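Local coordinates for U6 snRNA-associated Sm-like protein LSm8 (Schizosaccharomyces pombe, PDB 6PPN) that forms, with six other LSm subunits, the nuclear LSM2-LSM8 ring that binds U6 snRNA 3' ends and takes part in spliceosome assembly, at residues Q9-V13 and L34-F40. Numbering follows the deposited sequence.
Sequences QRVQV and LILSDSF
Across the interior of the curled Sm-fold sheet, the strand of 10-13 faces that of 34-36, with axes 9.6 Å apart at 122° and Val11 and Leu36 in register (CA to CA 8.3 Å). At this spacing the two strands meet through side chains; strand 20-28 pairs with both. Branched residues fill the gap: CG2 of Val13 (chi1 t) lies 3.8 Å from CD1 of both Leu34 and Leu36, both leucines mt, and Val11 CG1, chi1 off-well at 129°, stands 4.2 Å from Leu36 CD2. The chain turns a corner at Ser37 and Asp38, the latter left-handed (phi/psi 47/41). Long Arg10, chi1 to chi3 all m, reaches it: NH1 and NH2 donate to Asp38 O at 3.2 and 3.1 Å; NH1 also bonds Ser24. Phe40 (chi1 p) brings CE1 to 3.2 Å from Arg10 NH2, near the guanidinium plane. Apolar packing thus joins the strands; two hydrogen bonds from Arg10 converge on a backbone carbonyl and, with the Asp38 side chain (chi1 m) leading away, form no salt bridge.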
loop_
_atom_site.group_PDB
_atom_site.type_symbol
_atom_site.label_atom_id
_atom_site.label_comp_id
_atom_site.label_asym_id
_atom_site.label_seq_id
_atom_site.Cartn_x
_atom_site.Cartn_y
_atom_site.Cartn_z
ATOM N N GLN H 9 20.324 18.906 4.829
ATOM C CA GLN H 9 21.256 18.138 5.636
ATOM C C GLN H 9 21.293 16.697 5.149
ATOM O O GLN H 9 20.392 16.241 4.433
ATOM C CB GLN H 9 20.875 18.188 7.120
ATOM C CG GLN H 9 20.811 19.605 7.667
ATOM C CD GLN H 9 19.924 19.699 8.891
ATOM O OE1 GLN H 9 20.345 19.378 10.010
ATOM N NE2 GLN H 9 18.663 20.091 8.674
ATOM N N ARG H 10 22.363 15.989 5.536
ATOM C CA ARG H 10 22.495 14.573 5.217
ATOM C C ARG H 10 21.433 13.789 5.960
ATOM O O ARG H 10 21.196 14.002 7.149
ATOM C CB ARG H 10 23.871 14.033 5.577
ATOM C CG ARG H 10 24.992 14.650 4.772
ATOM C CD ARG H 10 24.804 14.501 3.248
ATOM N NE ARG H 10 25.067 13.155 2.728
ATOM C CZ ARG H 10 25.135 12.850 1.425
ATOM N NH1 ARG H 10 24.970 13.789 0.500
ATOM N NH2 ARG H 10 25.374 11.600 1.036
ATOM N N VAL H 11 20.778 12.901 5.242
ATOM C CA VAL H 11 19.589 12.218 5.702
ATOM C C VAL H 11 19.707 10.771 5.242
ATOM O O VAL H 11 20.382 10.479 4.253
ATOM C CB VAL H 11 18.383 12.965 5.107
ATOM C CG1 VAL H 11 17.437 12.047 4.413
ATOM C CG2 VAL H 11 17.744 13.875 6.158
ATOM N N GLN H 12 19.076 9.851 5.965
ATOM C CA GLN H 12 19.153 8.432 5.635
ATOM C C GLN H 12 17.737 7.890 5.533
ATOM O O GLN H 12 17.018 7.845 6.525
ATOM C CB GLN H 12 19.948 7.635 6.672
ATOM C CG GLN H 12 19.768 6.112 6.498
ATOM C CD GLN H 12 20.668 5.281 7.400
ATOM O OE1 GLN H 12 21.883 5.219 7.197
ATOM N NE2 GLN H 12 20.074 4.635 8.401
ATOM N N VAL H 13 17.351 7.445 4.346
ATOM C CA VAL H 13 15.988 7.019 4.072
ATOM C C VAL H 13 15.953 5.509 4.086
ATOM O O VAL H 13 16.794 4.860 3.447
ATOM C CB VAL H 13 15.498 7.531 2.706
ATOM C CG1 VAL H 13 14.089 6.990 2.451
ATOM C CG2 VAL H 13 15.507 9.070 2.650
ATOM N N LEU H 34 10.347 12.782 -1.809
ATOM C CA LEU H 34 11.589 13.396 -1.347
ATOM C C LEU H 34 12.514 13.604 -2.534
ATOM O O LEU H 34 12.480 12.832 -3.491
ATOM C CB LEU H 34 12.329 12.532 -0.322
ATOM C CG LEU H 34 11.535 11.970 0.844
ATOM C CD1 LEU H 34 12.424 11.003 1.602
ATOM C CD2 LEU H 34 11.068 13.079 1.772
ATOM N N ILE H 35 13.348 14.651 -2.461
ATOM C CA ILE H 35 14.499 14.810 -3.343
ATOM C C ILE H 35 15.752 14.639 -2.495
ATOM O O ILE H 35 15.987 15.421 -1.567
ATOM C CB ILE H 35 14.533 16.191 -4.017
ATOM C CG1 ILE H 35 13.263 16.480 -4.806
ATOM C CG2 ILE H 35 15.756 16.291 -4.938
ATOM C CD1 ILE H 35 13.139 17.971 -5.182
ATOM N N LEU H 36 16.608 13.699 -2.875
ATOM C CA LEU H 36 17.939 13.577 -2.300
ATOM C C LEU H 36 18.968 13.862 -3.383
ATOM O O LEU H 36 18.814 13.415 -4.521
ATOM C CB LEU H 36 18.177 12.174 -1.758
ATOM C CG LEU H 36 17.133 11.650 -0.794
ATOM C CD1 LEU H 36 17.602 10.323 -0.233
ATOM C CD2 LEU H 36 16.940 12.639 0.267
ATOM N N SER H 37 20.006 14.620 -3.053
ATOM C CA SER H 37 21.105 14.825 -3.985
ATOM C C SER H 37 22.394 14.300 -3.380
ATOM O O SER H 37 22.483 14.088 -2.169
ATOM C CB SER H 37 21.253 16.295 -4.360
ATOM O OG SER H 37 21.618 17.052 -3.232
ATOM N N ASP H 38 23.388 14.075 -4.236
ATOM C CA ASP H 38 24.625 13.400 -3.831
ATOM C C ASP H 38 24.330 12.139 -3.027
ATOM O O ASP H 38 24.985 11.834 -2.023
ATOM C CB ASP H 38 25.534 14.346 -3.054
ATOM C CG ASP H 38 26.154 15.380 -3.936
ATOM O OD1 ASP H 38 26.943 14.988 -4.826
ATOM O OD2 ASP H 38 25.812 16.574 -3.785
ATOM N N SER H 39 23.331 11.401 -3.461
ATOM C CA SER H 39 22.874 10.261 -2.688
ATOM C C SER H 39 23.615 8.985 -3.076
ATOM O O SER H 39 24.252 8.874 -4.131
ATOM C CB SER H 39 21.387 10.039 -2.894
ATOM O OG SER H 39 21.198 9.684 -4.239
ATOM N N PHE H 40 23.540 8.008 -2.186
ATOM C CA PHE H 40 24.105 6.697 -2.480
ATOM C C PHE H 40 23.327 5.675 -1.669
ATOM O O PHE H 40 22.666 6.013 -0.687
ATOM C CB PHE H 40 25.615 6.658 -2.202
ATOM C CG PHE H 40 25.979 7.005 -0.792
ATOM C CD1 PHE H 40 26.262 8.314 -0.444
ATOM C CD2 PHE H 40 26.036 6.023 0.188
ATOM C CE1 PHE H 40 26.594 8.643 0.860
ATOM C CE2 PHE H 40 26.373 6.345 1.496
ATOM C CZ PHE H 40 26.658 7.657 1.830
#